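Local coordinates for glycerate dehydrogenase related protein (Thermoplasma acidophilum, PDB 3GVX) that probably reduces 2-keto acids such as glyoxylate or hydroxypyruvate with a nicotinamide cofactor, at residues V214-P217 with D218-F222; S233-W236 with W237-E241; V13-I16 with A17-V20; M265-A268 with I269-A272. One frame throughout, in Å; residues are numbered along the deposited sequence.

Interaction 1. Residues V214-P217 with D218-F222; sequences VSKP and DMIGF
Ser215 and Asp218 meet where the chain enters helix 216-225, the helix of the beta-alpha-beta unit between strands 204-207 and 230-233 of the Rossmann-type sheet. Ser215 is the N-cap. Its OG accepts from Asp218 N at 3.2 Å, although the exact place of OG is less sure in this model. Asp218 OD2 accepts from Ser193 N, at the start of helix 193-196. The following turns are held by the backbone. Met219 N donates to Ser215 O at 3.0 Å. Ile220 N donates to Lys216 O at 3.1 Å. Gly221 N reaches Pro217 O at 2.9 Å.

The packed side faces the sheet. Val214 and the selenomethionine Met219 are both buried. Met219 sends CG to the far side of CB from its backbone N (chi1 175°) and then bends, which carries SE away from Val214. Both residues touch Tyr231 on strand 230-233, and Met219 also meets Leu196 on helix 193-196.

On the other side Pro217 is exposed. The contact between Lys216 and Ile220 is loose, with Lys216 CE 4.3 Å from Ile220 CD1. The aliphatic part of Lys216 instead lies on the indole of Trp237, and its charged end forms a salt bridge with Glu244. Ile220 is nearer to the backbone than to any side chain here, with CG1 lying 3.4 Å from Lys216 O. On the buried side, by contrast, Val214 CG1 packs against Met219 CB at 3.8 Å.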
ATOM      1  N   VAL B 214      -3.348  24.578  -4.436  1.00 41.90           N
ATOM      2  CA  VAL B 214      -4.765  24.557  -4.113  1.00 42.34           C
ATOM      3  C   VAL B 214      -5.274  25.854  -3.483  1.00 42.85           C
ATOM      4  O   VAL B 214      -4.671  26.412  -2.563  1.00 42.82           O
ATOM      5  CB  VAL B 214      -5.137  23.391  -3.149  1.00 43.07           C
ATOM      6  CG1 VAL B 214      -6.607  23.520  -2.711  1.00 40.92           C
ATOM      7  CG2 VAL B 214      -4.886  22.045  -3.828  1.00 44.48           C
ATOM      8  N   SER B 215      -6.403  26.315  -4.006  1.00 42.34           N
ATOM      9  CA  SER B 215      -7.067  27.498  -3.501  1.00 42.97           C
ATOM     10  C   SER B 215      -7.651  27.119  -2.166  1.00 43.53           C
ATOM     11  O   SER B 215      -8.587  26.319  -2.072  1.00 43.98           O
ATOM     12  CB  SER B 215      -8.196  27.928  -4.437  1.00 44.46           C
ATOM     13  OG  SER B 215      -9.140  28.739  -3.756  1.00 47.86           O
ATOM     14  N   LYS B 216      -7.095  27.705  -1.125  1.00 43.65           N
ATOM     15  CA  LYS B 216      -7.571  27.420   0.203  1.00 43.60           C
ATOM     16  C   LYS B 216      -9.068  27.652   0.438  1.00 46.34           C
ATOM     17  O   LYS B 216      -9.758  26.753   0.901  1.00 47.19           O
ATOM     18  CB  LYS B 216      -6.770  28.199   1.211  1.00 42.03           C
ATOM     19  CG  LYS B 216      -7.254  27.941   2.589  1.00 41.57           C
ATOM     20  CD  LYS B 216      -6.201  28.266   3.585  1.00 39.51           C
ATOM     21  CE  LYS B 216      -6.768  28.109   4.951  1.00 39.49           C
ATOM     22  NZ  LYS B 216      -5.818  28.591   5.977  1.00 40.52           N
ATOM     23  N   PRO B 217      -9.593  28.853   0.134  1.00 48.06           N
ATOM     24  CA  PRO B 217     -11.030  29.062   0.363  1.00 48.78           C
ATOM     25  C   PRO B 217     -11.919  28.168  -0.502  1.00 49.01           C
ATOM     26  O   PRO B 217     -12.995  27.753  -0.073  1.00 49.73           O
ATOM     27  CB  PRO B 217     -11.229  30.547   0.043  1.00 49.99           C
ATOM     28  CG  PRO B 217      -9.851  31.142   0.276  1.00 49.92           C
ATOM     29  CD  PRO B 217      -8.949  30.096  -0.320  1.00 48.60           C
ATOM     30  N   ASP B 218     -11.472  27.868  -1.719  1.00 48.81           N
ATOM     31  CA  ASP B 218     -12.254  27.020  -2.614  1.00 49.20           C
ATOM     32  C   ASP B 218     -12.373  25.579  -2.108  1.00 48.13           C
ATOM     33  O   ASP B 218     -13.439  24.972  -2.184  1.00 46.26           O
ATOM     34  CB  ASP B 218     -11.653  27.045  -4.027  1.00 51.34           C
ATOM     35  CG  ASP B 218     -11.834  28.390  -4.716  1.00 51.67           C
ATOM     36  OD1 ASP B 218     -11.876  29.412  -4.005  1.00 51.56           O
ATOM     37  OD2 ASP B 218     -11.914  28.422  -5.964  1.00 49.23           O
HETATM   38  N   MSE B 219     -11.275  25.045  -1.583  1.00 46.84           N
HETATM   39  CA  MSE B 219     -11.268  23.682  -1.063  1.00 44.69           C
HETATM   40  C   MSE B 219     -12.093  23.591   0.207  1.00 44.91           C
HETATM   41  O   MSE B 219     -12.925  22.700   0.354  1.00 44.81           O
HETATM   42  CB  MSE B 219      -9.825  23.225  -0.804  1.00 40.58           C
HETATM   43  CG  MSE B 219      -9.680  21.853  -0.155  1.00 37.21           C
HETATM   44 SE   MSE B 219     -10.673  20.567  -0.918  1.00 30.90          SE
HETATM   45  CE  MSE B 219      -9.987  20.377  -2.542  1.00 32.87           C
ATOM     46  N   ILE B 220     -11.869  24.526   1.118  1.00 44.93           N
ATOM     47  CA  ILE B 220     -12.614  24.537   2.365  1.00 44.83           C
ATOM     48  C   ILE B 220     -14.096  24.753   2.126  1.00 45.05           C
ATOM     49  O   ILE B 220     -14.938  24.272   2.885  1.00 46.70           O
ATOM     50  CB  ILE B 220     -12.096  25.632   3.313  1.00 45.98           C
ATOM     51  CG1 ILE B 220     -10.706  25.232   3.808  1.00 46.69           C
ATOM     52  CG2 ILE B 220     -13.102  25.895   4.419  1.00 46.34           C
ATOM     53  CD1 ILE B 220     -10.324  25.757   5.154  1.00 46.16           C
ATOM     54  N   GLY B 221     -14.413  25.467   1.056  1.00 44.57           N
ATOM     55  CA  GLY B 221     -15.799  25.726   0.735  1.00 44.10           C
ATOM     56  C   GLY B 221     -16.430  24.520   0.094  1.00 43.74           C
ATOM     57  O   GLY B 221     -17.578  24.182   0.362  1.00 43.29           O
ATOM     58  N   PHE B 222     -15.648  23.856  -0.742  1.00 43.55           N
ATOM     59  CA  PHE B 222     -16.110  22.668  -1.439  1.00 42.28           C
ATOM     60  C   PHE B 222     -16.328  21.475  -0.505  1.00 41.27           C
ATOM     61  O   PHE B 222     -17.168  20.629  -0.771  1.00 40.53           O
ATOM     62  CB  PHE B 222     -15.121  22.306  -2.546  1.00 41.13           C
ATOM     63  CG  PHE B 222     -15.587  21.201  -3.434  1.00 40.15           C
ATOM     64  CD1 PHE B 222     -16.563  21.421  -4.391  1.00 39.20           C
ATOM     65  CD2 PHE B 222     -15.055  19.931  -3.309  1.00 40.41           C
ATOM     66  CE1 PHE B 222     -17.002  20.386  -5.208  1.00 39.96           C
ATOM     67  CE2 PHE B 222     -15.490  18.892  -4.120  1.00 41.29           C
ATOM     68  CZ  PHE B 222     -16.466  19.121  -5.071  1.00 39.72           C
TER

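Interaction 2. Residues S233-W236 with W237-E241; sequences SDVW and WNEPE
Trp237 meets Trp236 in an edge-to-face (T-shaped) pair. The edge of Trp237 points at the face of Trp236, with the six-membered ring centroids 4.7 Å apart and the planes at 78°. Trp237 CZ3 sits over that face, toward its rim, and Trp237 CE3 comes within 3.5 Å of Trp236 CE2. CG of Trp236 swings to the side opposite its N (chi1 -163°), while CG of Trp237 lies beside its own N. A water links Trp237 O to Trp236 NE1, the latter by a weak bond.

The chain turns tightly at Asn238, as in a gamma turn, and Glu239 N makes a weak bond to Trp237 O. The extended side chain of Glu239 reaches back alongside the first segment. Its OE2 accepts from Trp236 N at 2.9 Å, approached from the anti side and 33° out of the carboxylate plane. OE1 makes a weak hydrogen bond with His255 ND1. A cis peptide leads into Pro240, which packs with Glu239 on Phe112 of the second subunit.

This loop joins strands 230-233 and 250-252 of the parallel Rossmann-type sheet. Trp236 touches Lys216 of helix 216-225, while Asp234 bonds to Ser253, Val256 and Ala257 beyond strand 250-252.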
ATOM      1  N   SER B 233      -4.107  15.588   3.100  1.00 35.31           N
ATOM      2  CA  SER B 233      -2.922  16.320   2.708  1.00 35.96           C
ATOM      3  C   SER B 233      -1.763  16.269   3.668  1.00 35.04           C
ATOM      4  O   SER B 233      -1.916  16.194   4.887  1.00 36.04           O
ATOM      5  CB  SER B 233      -3.296  17.771   2.417  1.00 37.56           C
ATOM      6  OG  SER B 233      -2.259  18.412   1.714  1.00 42.09           O
ATOM      7  N   ASP B 234      -0.582  16.303   3.082  1.00 34.37           N
ATOM      8  CA  ASP B 234       0.626  16.301   3.862  1.00 33.49           C
ATOM      9  C   ASP B 234       1.164  17.726   3.894  1.00 35.26           C
ATOM     10  O   ASP B 234       2.189  17.983   4.504  1.00 33.95           O
ATOM     11  CB  ASP B 234       1.652  15.359   3.250  1.00 30.74           C
ATOM     12  CG  ASP B 234       2.938  15.331   4.027  1.00 29.81           C
ATOM     13  OD1 ASP B 234       2.902  15.105   5.258  1.00 27.67           O
ATOM     14  OD2 ASP B 234       3.994  15.539   3.405  1.00 32.24           O
ATOM     15  N   VAL B 235       0.462  18.646   3.237  1.00 36.14           N
ATOM     16  CA  VAL B 235       0.884  20.044   3.195  1.00 38.52           C
ATOM     17  C   VAL B 235      -0.270  21.002   3.407  1.00 40.48           C
ATOM     18  O   VAL B 235      -1.338  20.871   2.805  1.00 42.14           O
ATOM     19  CB  VAL B 235       1.544  20.396   1.857  1.00 37.14           C
ATOM     20  CG1 VAL B 235       2.742  19.491   1.609  1.00 36.40           C
ATOM     21  CG2 VAL B 235       0.514  20.315   0.738  1.00 36.31           C
ATOM     22  N   TRP B 236      -0.051  21.976   4.271  1.00 41.91           N
ATOM     23  CA  TRP B 236      -1.082  22.946   4.563  1.00 43.64           C
ATOM     24  C   TRP B 236      -0.614  24.346   4.194  1.00 43.51           C
ATOM     25  O   TRP B 236       0.581  24.573   4.045  1.00 44.52           O
ATOM     26  CB  TRP B 236      -1.444  22.851   6.041  1.00 43.80           C
ATOM     27  CG  TRP B 236      -2.722  23.488   6.326  1.00 45.72           C
ATOM     28  CD1 TRP B 236      -2.907  24.729   6.842  1.00 47.17           C
ATOM     29  CD2 TRP B 236      -4.030  22.950   6.088  1.00 45.80           C
ATOM     30  NE1 TRP B 236      -4.239  25.007   6.939  1.00 48.49           N
ATOM     31  CE2 TRP B 236      -4.956  23.935   6.483  1.00 47.12           C
ATOM     32  CE3 TRP B 236      -4.508  21.740   5.575  1.00 44.16           C
ATOM     33  CZ2 TRP B 236      -6.331  23.753   6.393  1.00 46.04           C
ATOM     34  CZ3 TRP B 236      -5.874  21.560   5.482  1.00 45.40           C
ATOM     35  CH2 TRP B 236      -6.772  22.567   5.887  1.00 46.44           C
ATOM     36  N   TRP B 237      -1.531  25.291   4.041  1.00 44.05           N
ATOM     37  CA  TRP B 237      -1.090  26.628   3.699  1.00 44.43           C
ATOM     38  C   TRP B 237      -0.397  27.269   4.892  1.00 45.68           C
ATOM     39  O   TRP B 237      -0.712  26.990   6.061  1.00 44.56           O
ATOM     40  CB  TRP B 237      -2.256  27.494   3.218  1.00 43.05           C
ATOM     41  CG  TRP B 237      -2.999  26.896   2.077  1.00 41.58           C
ATOM     42  CD1 TRP B 237      -2.837  27.168   0.752  1.00 40.32           C
ATOM     43  CD2 TRP B 237      -4.019  25.900   2.162  1.00 40.60           C
ATOM     44  NE1 TRP B 237      -3.699  26.407   0.005  1.00 38.36           N
ATOM     45  CE2 TRP B 237      -4.442  25.624   0.845  1.00 39.61           C
ATOM     46  CE3 TRP B 237      -4.632  25.229   3.226  1.00 39.60           C
ATOM     47  CZ2 TRP B 237      -5.431  24.684   0.556  1.00 40.63           C
ATOM     48  CZ3 TRP B 237      -5.614  24.297   2.943  1.00 41.71           C
ATOM     49  CH2 TRP B 237      -6.010  24.036   1.614  1.00 40.75           C
ATOM     50  N   ASN B 238       0.567  28.114   4.547  1.00 47.51           N
ATOM     51  CA  ASN B 238       1.405  28.857   5.469  1.00 50.38           C
ATOM     52  C   ASN B 238       2.420  27.961   6.143  1.00 51.64           C
ATOM     53  O   ASN B 238       3.587  28.007   5.780  1.00 53.31           O
ATOM     54  CB  ASN B 238       0.563  29.633   6.478  1.00 51.87           C
ATOM     55  CG  ASN B 238      -0.429  30.559   5.792  1.00 53.30           C
ATOM     56  OD1 ASN B 238      -0.143  31.105   4.716  1.00 52.14           O
ATOM     57  ND2 ASN B 238      -1.593  30.746   6.404  1.00 54.13           N
ATOM     58  N   GLU B 239       2.010  27.118   7.083  1.00 52.04           N
ATOM     59  CA  GLU B 239       2.984  26.240   7.747  1.00 52.38           C
ATOM     60  C   GLU B 239       4.202  27.035   8.235  1.00 52.28           C
ATOM     61  O   GLU B 239       4.910  27.646   7.453  1.00 51.09           O
ATOM     62  CB  GLU B 239       3.525  25.191   6.773  1.00 52.90           C
ATOM     63  CG  GLU B 239       2.594  24.082   6.348  1.00 54.45           C
ATOM     64  CD  GLU B 239       3.306  23.119   5.401  1.00 55.39           C
ATOM     65  OE1 GLU B 239       4.461  22.754   5.697  1.00 56.53           O
ATOM     66  OE2 GLU B 239       2.730  22.731   4.366  1.00 54.25           O
ATOM     67  N   PRO B 240       4.442  27.030   9.540  1.00 52.99           N
ATOM     68  CA  PRO B 240       3.663  26.326  10.555  1.00 53.93           C
ATOM     69  C   PRO B 240       2.419  27.022  11.130  1.00 55.00           C
ATOM     70  O   PRO B 240       1.694  26.414  11.911  1.00 55.61           O
ATOM     71  CB  PRO B 240       4.721  25.950  11.606  1.00 53.55           C
ATOM     72  CG  PRO B 240       5.807  26.920  11.398  1.00 53.94           C
ATOM     73  CD  PRO B 240       5.868  27.030   9.906  1.00 52.90           C
ATOM     74  N   GLU B 241       2.146  28.263  10.734  1.00 55.54           N
ATOM     75  CA  GLU B 241       0.963  28.979  11.238  1.00 55.69           C
ATOM     76  C   GLU B 241      -0.268  28.398  10.549  1.00 54.72           C
ATOM     77  O   GLU B 241      -0.974  29.085   9.806  1.00 54.94           O
ATOM     78  CB  GLU B 241       1.081  30.453  10.892  1.00 57.60           C
ATOM     79  CG  GLU B 241       2.487  30.969  11.002  1.00 60.35           C
ATOM     80  CD  GLU B 241       2.775  31.982   9.920  1.00 62.74           C
ATOM     81  OE1 GLU B 241       3.335  31.586   8.871  1.00 63.55           O
ATOM     82  OE2 GLU B 241       2.415  33.169  10.111  1.00 62.41           O
TER
HETATM   83  O   HOH W   1      -3.442  27.964   7.416  1.00 48.21           O

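Interaction 3. Residues V13-I16 with A17-V20; sequences VREI and AKTV
Glu15 O receives two bonds from Thr19, on helix 11-20 of a beta-alpha-beta unit between strands 3-5 and 26-28. Thr19 N donates at 2.8 Å. Thr19 OG1 donates at 3.2 Å from above the carbonyl plane, 48° out of it. This second bond is possible because OG1 lies beside the Thr19 backbone N (chi1 -52°), facing back to the previous turn.

The other bonds are the regular i to i+4 ladder of an alpha helix. Lys18 N reaches Arg14 O at 2.8 Å, Ala17 N reaches Val13 O, and Val20 N reaches Ile16 O with an N-H...O angle of 175°.

Farther out, the charged side chains on the exposed side are only loosely related. Lys18 bends at its outer torsions, yet NZ stays 5.4 Å from Glu15 OE1, too far for a salt bridge. Arg14 makes a cation-pi contact with Trp28 on the neighbouring strand.

The apolar side faces helix 266-279. Val13 and Ala17 touch Phe273 there, and Ile16 touches Gln270. Within helix 11-20, Ile16 and Val20 meet one turn apart through their CG2 methyls at 4.2 Å.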
ATOM      1  N   VAL B  13      28.282   0.929   5.705  1.00 49.31           N
ATOM      2  CA  VAL B  13      28.322   1.443   4.354  1.00 46.95           C
ATOM      3  C   VAL B  13      29.144   0.468   3.523  1.00 47.35           C
ATOM      4  O   VAL B  13      28.715   0.024   2.465  1.00 47.98           O
ATOM      5  CB  VAL B  13      28.942   2.857   4.354  1.00 47.14           C
ATOM      6  CG1 VAL B  13      28.957   3.430   2.948  1.00 47.11           C
ATOM      7  CG2 VAL B  13      28.175   3.763   5.342  1.00 46.38           C
ATOM      8  N   ARG B  14      30.307   0.092   4.032  1.00 47.95           N
ATOM      9  CA  ARG B  14      31.164  -0.839   3.319  1.00 47.61           C
ATOM     10  C   ARG B  14      30.519  -2.168   2.976  1.00 47.91           C
ATOM     11  O   ARG B  14      30.677  -2.645   1.860  1.00 47.74           O
ATOM     12  CB  ARG B  14      32.448  -1.074   4.099  1.00 50.34           C
ATOM     13  CG  ARG B  14      33.605  -0.241   3.622  1.00 52.54           C
ATOM     14  CD  ARG B  14      34.281   0.478   4.751  1.00 53.88           C
ATOM     15  NE  ARG B  14      35.670   0.737   4.406  1.00 55.18           N
ATOM     16  CZ  ARG B  14      36.341   1.832   4.728  1.00 53.35           C
ATOM     17  NH1 ARG B  14      35.752   2.794   5.408  1.00 52.97           N
ATOM     18  NH2 ARG B  14      37.603   1.953   4.364  1.00 51.54           N
ATOM     19  N   GLU B  15      29.787  -2.771   3.910  1.00 48.06           N
ATOM     20  CA  GLU B  15      29.146  -4.049   3.604  1.00 48.07           C
ATOM     21  C   GLU B  15      28.157  -3.897   2.468  1.00 46.08           C
ATOM     22  O   GLU B  15      28.193  -4.651   1.499  1.00 45.47           O
ATOM     23  CB  GLU B  15      28.409  -4.650   4.811  1.00 51.33           C
ATOM     24  CG  GLU B  15      27.993  -6.101   4.524  1.00 56.31           C
ATOM     25  CD  GLU B  15      27.066  -6.730   5.564  1.00 60.78           C
ATOM     26  OE1 GLU B  15      26.716  -7.922   5.390  1.00 61.62           O
ATOM     27  OE2 GLU B  15      26.689  -6.050   6.546  1.00 62.90           O
ATOM     28  N   ILE B  16      27.263  -2.927   2.608  1.00 45.52           N
ATOM     29  CA  ILE B  16      26.261  -2.622   1.588  1.00 42.65           C
ATOM     30  C   ILE B  16      26.969  -2.539   0.247  1.00 42.06           C
ATOM     31  O   ILE B  16      26.555  -3.154  -0.740  1.00 40.30           O
ATOM     32  CB  ILE B  16      25.601  -1.258   1.847  1.00 42.92           C
ATOM     33  CG1 ILE B  16      24.896  -1.277   3.199  1.00 43.59           C
ATOM     34  CG2 ILE B  16      24.684  -0.897   0.691  1.00 42.50           C
ATOM     35  CD1 ILE B  16      24.108  -0.029   3.515  1.00 44.01           C
ATOM     36  N   ALA B  17      28.049  -1.766   0.233  1.00 41.10           N
ATOM     37  CA  ALA B  17      28.850  -1.600  -0.958  1.00 41.77           C
ATOM     38  C   ALA B  17      29.352  -2.945  -1.486  1.00 42.41           C
ATOM     39  O   ALA B  17      29.134  -3.256  -2.650  1.00 40.46           O
ATOM     40  CB  ALA B  17      30.009  -0.647  -0.679  1.00 41.35           C
ATOM     41  N   LYS B  18      29.989  -3.766  -0.650  1.00 44.48           N
ATOM     42  CA  LYS B  18      30.459  -5.055  -1.174  1.00 47.33           C
ATOM     43  C   LYS B  18      29.324  -5.928  -1.663  1.00 48.02           C
ATOM     44  O   LYS B  18      29.514  -6.724  -2.574  1.00 48.32           O
ATOM     45  CB  LYS B  18      31.256  -5.893  -0.158  1.00 50.35           C
ATOM     46  CG  LYS B  18      31.951  -5.158   0.962  1.00 54.26           C
ATOM     47  CD  LYS B  18      33.074  -6.013   1.597  1.00 55.83           C
ATOM     48  CE  LYS B  18      32.628  -7.413   2.109  1.00 57.93           C
ATOM     49  NZ  LYS B  18      31.149  -7.634   2.273  1.00 58.94           N
ATOM     50  N   THR B  19      28.142  -5.822  -1.068  1.00 47.84           N
ATOM     51  CA  THR B  19      27.074  -6.680  -1.558  1.00 47.83           C
ATOM     52  C   THR B  19      26.565  -6.161  -2.886  1.00 47.42           C
ATOM     53  O   THR B  19      26.501  -6.910  -3.857  1.00 46.75           O
ATOM     54  CB  THR B  19      25.866  -6.804  -0.601  1.00 48.99           C
ATOM     55  OG1 THR B  19      26.314  -7.162   0.711  1.00 50.74           O
ATOM     56  CG2 THR B  19      24.915  -7.896  -1.118  1.00 48.85           C
ATOM     57  N   VAL B  20      26.220  -4.880  -2.942  1.00 45.71           N
ATOM     58  CA  VAL B  20      25.711  -4.294  -4.175  1.00 44.36           C
ATOM     59  C   VAL B  20      26.730  -4.266  -5.300  1.00 44.87           C
ATOM     60  O   VAL B  20      26.403  -4.552  -6.443  1.00 45.11           O
ATOM     61  CB  VAL B  20      25.221  -2.838  -3.964  1.00 44.58           C
ATOM     62  CG1 VAL B  20      24.902  -2.202  -5.315  1.00 40.93           C
ATOM     63  CG2 VAL B  20      24.011  -2.800  -3.037  1.00 43.09           C
TER

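Interaction 4. Residues M265-A268 with I269-A272; sequences MDIA and IQLA
Ile267 overlaps Leu271 one turn later, its CG2 meeting Leu271 CD1 at 3.9 Å as the two side chains cross. CD1, on the other branch of Ile267, lies 4.1 Å from Gln270 CB. Leu271 CG also sits 3.4 Å from Ile267 O. Ile267 and Leu271 together pack on Ala80 of helix 79-97 and on Tyr121 of the second subunit.

Ile269 faces elsewhere. Its CG2 lies between its own backbone N and carbonyl carbon and comes to 3.4 Å from Asp266 O, while its CG1 branch extends on the opposite side from N (chi1 -166°) and leads away from this turn. Ile269 touches Val13 and Ile16 of helix 11-20.

Along helix 266-279, Leu271 N bonds to Ile267 O at 3.1 Å, and Ala272 N bonds to Ala268 O at 3.0 Å. Gln270 N makes a weak bond to Ile267 O. Met265 O accepts from Ala268 N.

Met265 O and Ile269 N are 4.4 Å apart, and a water stands between them. It receives a bond from Ile269 N at 2.9 Å and donates to Met265 O. The water thus takes the place of a direct i to i+4 bond, and both backbone partners are met.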
HETATM    1  N   MSE B 265      17.777   9.084   4.918  1.00 44.25           N
HETATM    2  CA  MSE B 265      17.212   7.779   5.082  1.00 43.33           C
HETATM    3  C   MSE B 265      18.348   6.808   4.794  1.00 43.19           C
HETATM    4  O   MSE B 265      19.116   7.003   3.850  1.00 42.94           O
HETATM    5  CB  MSE B 265      16.045   7.653   4.122  1.00 41.77           C
HETATM    6  CG  MSE B 265      14.930   8.641   4.485  1.00 43.06           C
HETATM    7 SE   MSE B 265      13.547   8.630   3.328  1.00 38.61          SE
HETATM    8  CE  MSE B 265      12.962   7.006   3.581  1.00 42.51           C
ATOM      9  N   ASP B 266      18.474   5.791   5.650  1.00 42.54           N
ATOM     10  CA  ASP B 266      19.524   4.768   5.544  1.00 42.47           C
ATOM     11  C   ASP B 266      19.530   4.066   4.227  1.00 40.25           C
ATOM     12  O   ASP B 266      20.481   3.396   3.867  1.00 39.59           O
ATOM     13  CB  ASP B 266      19.339   3.671   6.584  1.00 45.53           C
ATOM     14  CG  ASP B 266      19.347   4.190   7.983  1.00 49.24           C
ATOM     15  OD1 ASP B 266      19.862   5.310   8.190  1.00 49.90           O
ATOM     16  OD2 ASP B 266      18.849   3.473   8.875  1.00 50.83           O
ATOM     17  N   ILE B 267      18.423   4.195   3.534  1.00 38.76           N
ATOM     18  CA  ILE B 267      18.236   3.555   2.269  1.00 37.32           C
ATOM     19  C   ILE B 267      18.860   4.321   1.092  1.00 36.29           C
ATOM     20  O   ILE B 267      19.159   3.733   0.052  1.00 34.89           O
ATOM     21  CB  ILE B 267      16.716   3.303   2.130  1.00 38.54           C
ATOM     22  CG1 ILE B 267      16.475   1.797   2.007  1.00 41.75           C
ATOM     23  CG2 ILE B 267      16.094   4.206   1.081  1.00 37.69           C
ATOM     24  CD1 ILE B 267      17.428   1.058   1.077  1.00 43.27           C
ATOM     25  N   ALA B 268      19.074   5.624   1.280  1.00 35.16           N
ATOM     26  CA  ALA B 268      19.666   6.488   0.253  1.00 34.38           C
ATOM     27  C   ALA B 268      21.031   5.989  -0.199  1.00 33.58           C
ATOM     28  O   ALA B 268      21.285   5.861  -1.388  1.00 31.17           O
ATOM     29  CB  ALA B 268      19.774   7.923   0.772  1.00 33.48           C
ATOM     30  N   ILE B 269      21.895   5.664   0.755  1.00 33.67           N
ATOM     31  CA  ILE B 269      23.232   5.196   0.420  1.00 33.80           C
ATOM     32  C   ILE B 269      23.232   3.931  -0.430  1.00 33.36           C
ATOM     33  O   ILE B 269      24.031   3.799  -1.348  1.00 32.39           O
ATOM     34  CB  ILE B 269      24.110   5.033   1.704  1.00 35.31           C
ATOM     35  CG1 ILE B 269      25.582   4.876   1.299  1.00 37.84           C
ATOM     36  CG2 ILE B 269      23.586   3.906   2.588  1.00 35.47           C
ATOM     37  CD1 ILE B 269      26.167   6.137   0.646  1.00 39.48           C
ATOM     38  N   GLN B 270      22.303   3.018  -0.166  1.00 33.44           N
ATOM     39  CA  GLN B 270      22.226   1.793  -0.954  1.00 32.47           C
ATOM     40  C   GLN B 270      21.780   2.064  -2.375  1.00 31.52           C
ATOM     41  O   GLN B 270      22.310   1.492  -3.316  1.00 29.45           O
ATOM     42  CB  GLN B 270      21.271   0.796  -0.319  1.00 35.00           C
ATOM     43  CG  GLN B 270      21.330  -0.573  -0.955  1.00 37.76           C
ATOM     44  CD  GLN B 270      20.535  -1.592  -0.173  1.00 39.29           C
ATOM     45  OE1 GLN B 270      20.553  -1.593   1.060  1.00 40.41           O
ATOM     46  NE2 GLN B 270      19.839  -2.469  -0.881  1.00 38.04           N
ATOM     47  N   LEU B 271      20.783   2.928  -2.518  1.00 29.43           N
ATOM     48  CA  LEU B 271      20.277   3.291  -3.841  1.00 27.78           C
ATOM     49  C   LEU B 271      21.392   3.955  -4.651  1.00 27.26           C
ATOM     50  O   LEU B 271      21.481   3.768  -5.864  1.00 24.89           O
ATOM     51  CB  LEU B 271      19.063   4.227  -3.718  1.00 27.51           C
ATOM     52  CG  LEU B 271      17.802   3.607  -3.089  1.00 29.49           C
ATOM     53  CD1 LEU B 271      16.837   4.710  -2.664  1.00 29.65           C
ATOM     54  CD2 LEU B 271      17.157   2.625  -4.075  1.00 27.40           C
ATOM     55  N   ALA B 272      22.246   4.718  -3.968  1.00 27.33           N
ATOM     56  CA  ALA B 272      23.370   5.388  -4.621  1.00 27.08           C
ATOM     57  C   ALA B 272      24.303   4.352  -5.246  1.00 28.45           C
ATOM     58  O   ALA B 272      24.627   4.440  -6.422  1.00 29.93           O
ATOM     59  CB  ALA B 272      24.130   6.273  -3.617  1.00 26.60           C
TER
HETATM   60  O   HOH W   2      21.656   6.623   3.517  1.00 43.86           O

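The four contacts form two spatial pairs, well apart in the molecule. Along the sequence the order is interaction 3, 1, 2, 4. Interactions 1 and 2 have centres about 14 Å apart. They touch where Val214 O meets Trp237 NE1 and where Lys216 packs on Trp237. Interactions 3 and 4 have centres about 11 Å apart, where helices 11-20 and 266-279 pack together. Interactions 1 and 3 lie about 49 Å apart, centre to centre. One pair thus belongs to the nucleotide-binding-type sheet, and the other joins a late helix back to the N-terminal five-stranded sheet. Interactions 2 and 4 also meet the second subunit.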